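Proline dehydrogenase (Bradyrhizobium japonicum USDA 110, PDB 3HAZ) probably oxidises proline to glutamate in two steps, using FAD to form pyrroline-5-carboxylate and NAD to oxidise the resulting glutamate semialdehyde. Local coordinates at residues A564-T569 against A702-S707. Sequence-based numbering, arbitrary orientation.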
ATOM      1  N   ALA A 564     -38.659  -3.332 -23.549  1.00 30.60           N
ATOM      2  CA  ALA A 564     -38.119  -1.966 -23.556  1.00 27.99           C
ATOM      3  C   ALA A 564     -37.861  -1.405 -22.155  1.00 32.28           C
ATOM      4  O   ALA A 564     -36.772  -0.904 -21.864  1.00 30.78           O
ATOM      5  CB  ALA A 564     -39.048  -1.027 -24.341  1.00 28.35           C
ATOM      6  N   GLY A 565     -38.868  -1.480 -21.291  1.00 30.10           N
ATOM      7  CA  GLY A 565     -38.729  -0.999 -19.927  1.00 29.92           C
ATOM      8  C   GLY A 565     -37.827  -1.849 -19.033  1.00 32.12           C
ATOM      9  O   GLY A 565     -37.062  -1.317 -18.225  1.00 29.51           O
ATOM     10  N   TRP A 566     -37.915  -3.172 -19.153  1.00 31.64           N
ATOM     11  CA  TRP A 566     -37.097  -4.037 -18.305  1.00 26.78           C
ATOM     12  C   TRP A 566     -35.626  -3.892 -18.657  1.00 23.44           C
ATOM     13  O   TRP A 566     -34.780  -3.744 -17.779  1.00 28.94           O
ATOM     14  CB  TRP A 566     -37.519  -5.506 -18.414  1.00 22.05           C
ATOM     15  CG  TRP A 566     -36.733  -6.406 -17.515  1.00 27.23           C
ATOM     16  CD1 TRP A 566     -35.944  -7.458 -17.890  1.00 26.92           C
ATOM     17  CD2 TRP A 566     -36.639  -6.326 -16.085  1.00 23.72           C
ATOM     18  NE1 TRP A 566     -35.373  -8.038 -16.783  1.00 27.72           N
ATOM     19  CE2 TRP A 566     -35.786  -7.366 -15.663  1.00 26.00           C
ATOM     20  CE3 TRP A 566     -37.198  -5.480 -15.123  1.00 26.12           C
ATOM     21  CZ2 TRP A 566     -35.481  -7.584 -14.321  1.00 23.62           C
ATOM     22  CZ3 TRP A 566     -36.893  -5.695 -13.791  1.00 24.60           C
ATOM     23  CH2 TRP A 566     -36.045  -6.742 -13.400  1.00 26.79           C
ATOM     24  N   SER A 567     -35.328  -3.923 -19.950  1.00 23.42           N
ATOM     25  CA  SER A 567     -33.954  -3.809 -20.409  1.00 27.20           C
ATOM     26  C   SER A 567     -33.315  -2.515 -19.914  1.00 25.38           C
ATOM     27  O   SER A 567     -32.109  -2.464 -19.688  1.00 28.25           O
ATOM     28  CB  SER A 567     -33.895  -3.855 -21.933  1.00 27.88           C
ATOM     29  OG  SER A 567     -34.436  -2.667 -22.484  1.00 34.64           O
ATOM     30  N   ARG A 568     -34.128  -1.471 -19.754  1.00 27.93           N
ATOM     31  CA  ARG A 568     -33.626  -0.162 -19.350  1.00 25.95           C
ATOM     32  C   ARG A 568     -33.694   0.059 -17.839  1.00 30.65           C
ATOM     33  O   ARG A 568     -33.266   1.101 -17.333  1.00 31.42           O
ATOM     34  CB  ARG A 568     -34.378   0.952 -20.088  1.00 38.05           C
ATOM     35  CG  ARG A 568     -34.044   1.031 -21.567  1.00 41.38           C
ATOM     36  CD  ARG A 568     -35.023   1.920 -22.325  1.00 48.02           C
ATOM     37  NE  ARG A 568     -34.653   2.032 -23.735  1.00 52.70           N
ATOM     38  CZ  ARG A 568     -34.850   1.078 -24.643  1.00 49.86           C
ATOM     39  NH1 ARG A 568     -34.474   1.271 -25.900  1.00 50.99           N
ATOM     40  NH2 ARG A 568     -35.421  -0.069 -24.296  1.00 43.49           N
ATOM     41  N   THR A 569     -34.240  -0.913 -17.117  1.00 26.65           N
ATOM     42  CA  THR A 569     -34.171  -0.883 -15.659  1.00 29.08           C
ATOM     43  C   THR A 569     -32.720  -1.084 -15.195  1.00 31.10           C
ATOM     44  O   THR A 569     -32.041  -1.999 -15.654  1.00 36.26           O
ATOM     45  CB  THR A 569     -35.093  -1.947 -15.047  1.00 31.94           C
ATOM     46  OG1 THR A 569     -36.447  -1.661 -15.422  1.00 33.34           O
ATOM     47  CG2 THR A 569     -34.975  -1.962 -13.524  1.00 24.68           C
ATOM     48  N   ALA A 702     -41.191 -10.659  -5.928  1.00 31.55           N
ATOM     49  CA  ALA A 702     -39.840 -10.220  -5.585  1.00 28.78           C
ATOM     50  C   ALA A 702     -39.424  -8.946  -6.321  1.00 32.63           C
ATOM     51  O   ALA A 702     -38.431  -8.317  -5.972  1.00 35.85           O
ATOM     52  CB  ALA A 702     -38.838 -11.340  -5.853  1.00 30.25           C
ATOM     53  N   GLY A 703     -40.175  -8.568  -7.346  1.00 35.42           N
ATOM     54  CA  GLY A 703     -39.881  -7.334  -8.052  1.00 36.36           C
ATOM     55  C   GLY A 703     -39.773  -7.447  -9.559  1.00 33.94           C
ATOM     56  O   GLY A 703     -39.536  -6.449 -10.239  1.00 29.64           O
ATOM     57  N   ILE A 704     -39.933  -8.654 -10.094  1.00 30.08           N
ATOM     58  CA  ILE A 704     -39.985  -8.820 -11.543  1.00 28.58           C
ATOM     59  C   ILE A 704     -41.341  -8.347 -12.066  1.00 31.83           C
ATOM     60  O   ILE A 704     -42.382  -8.862 -11.653  1.00 31.16           O
ATOM     61  CB  ILE A 704     -39.769 -10.283 -11.957  1.00 30.15           C
ATOM     62  CG1 ILE A 704     -38.464 -10.819 -11.360  1.00 23.66           C
ATOM     63  CG2 ILE A 704     -39.766 -10.403 -13.475  1.00 30.62           C
ATOM     64  CD1 ILE A 704     -37.235 -10.028 -11.759  1.00 21.55           C
ATOM     65  N   PRO A 705     -41.336  -7.351 -12.967  1.00 34.90           N
ATOM     66  CA  PRO A 705     -42.586  -6.834 -13.538  1.00 35.49           C
ATOM     67  C   PRO A 705     -43.398  -7.905 -14.266  1.00 31.26           C
ATOM     68  O   PRO A 705     -42.831  -8.778 -14.923  1.00 30.69           O
ATOM     69  CB  PRO A 705     -42.105  -5.770 -14.535  1.00 41.28           C
ATOM     70  CG  PRO A 705     -40.765  -5.343 -14.011  1.00 42.71           C
ATOM     71  CD  PRO A 705     -40.160  -6.591 -13.427  1.00 33.46           C
ATOM     72  N   LYS A 706     -44.720  -7.825 -14.145  1.00 30.33           N
ATOM     73  CA  LYS A 706     -45.613  -8.743 -14.843  1.00 38.82           C
ATOM     74  C   LYS A 706     -45.356  -8.719 -16.348  1.00 35.92           C
ATOM     75  O   LYS A 706     -45.578  -9.712 -17.035  1.00 34.00           O
ATOM     76  CB  LYS A 706     -47.079  -8.380 -14.576  1.00 46.41           C
ATOM     77  CG  LYS A 706     -47.520  -8.465 -13.121  1.00 46.09           C
ATOM     78  CD  LYS A 706     -47.506  -9.893 -12.619  1.00 48.85           C
ATOM     79  CE  LYS A 706     -48.443 -10.073 -11.439  1.00 47.33           C
ATOM     80  NZ  LYS A 706     -49.860 -10.229 -11.881  1.00 49.39           N
ATOM     81  N   SER A 707     -44.892  -7.578 -16.857  1.00 35.22           N
ATOM     82  CA  SER A 707     -44.655  -7.419 -18.289  1.00 34.15           C
ATOM     83  C   SER A 707     -43.315  -8.002 -18.742  1.00 34.80           C
ATOM     84  O   SER A 707     -43.040  -8.063 -19.939  1.00 32.31           O
ATOM     85  CB  SER A 707     -44.747  -5.943 -18.687  1.00 32.95           C
ATOM     86  OG  SER A 707     -43.888  -5.154 -17.886  1.00 33.94           O
TER
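Trp566, in the last turn of helix 549-567, faces Pro705 in the loop that follows helix 689-702, and their CA atoms, 7.8 Å apart, are the nearest of the two segments, a gap bridged mainly by side chains. With CG anti to the backbone N (chi1 -178°), the indole extends toward the loop, its six-membered ring leading. There CZ3 of Trp566 meets CD of Pro705 at 3.4 Å, while CG of Pro705 lies 3.7 Å from CE3 of Trp566; the two side chains run roughly at right angles. Farther round the same ring, CH2 of Trp566 touches CD1 of Ile704 at 3.9 Å. The CB of Ile704 does not point at Trp566, but the CG1 branch, anti to the carbonyl carbon (chi1 -54°), bends round so that CD1 reaches the ring. A broad, buried indole suits this place, since it offers carbon to both residues while NE1 is hydrogen-bonded to the carbonyl O of Leu674.

In the aldehyde dehydrogenase part of the chain, the contact joins an early helix to the end of a beta-alpha-beta crossover, in which helix 689-702 links the parallel strands 679-683 and 709-711. Gly703 closes that helix in a Schellman motif, with a positive phi (129°) at which any CB would press on the carbonyl O of Ala702, so glycine fits; the extended Ile704 and Pro705 then lead toward the strand. Proline adds a rigid apolar surface without an N-H to satisfy, and Ile704 also packs on Ala577 of helix 571-587. At the C-terminal end of helix 549-567, OG1 of Thr569 bonds the carbonyl O of Gly565 (2.9 Å), and NH2 of Arg568 reaches the O of Ala564 at 2.9 Å, with NE salt-bridged to Asp933 of the second subunit.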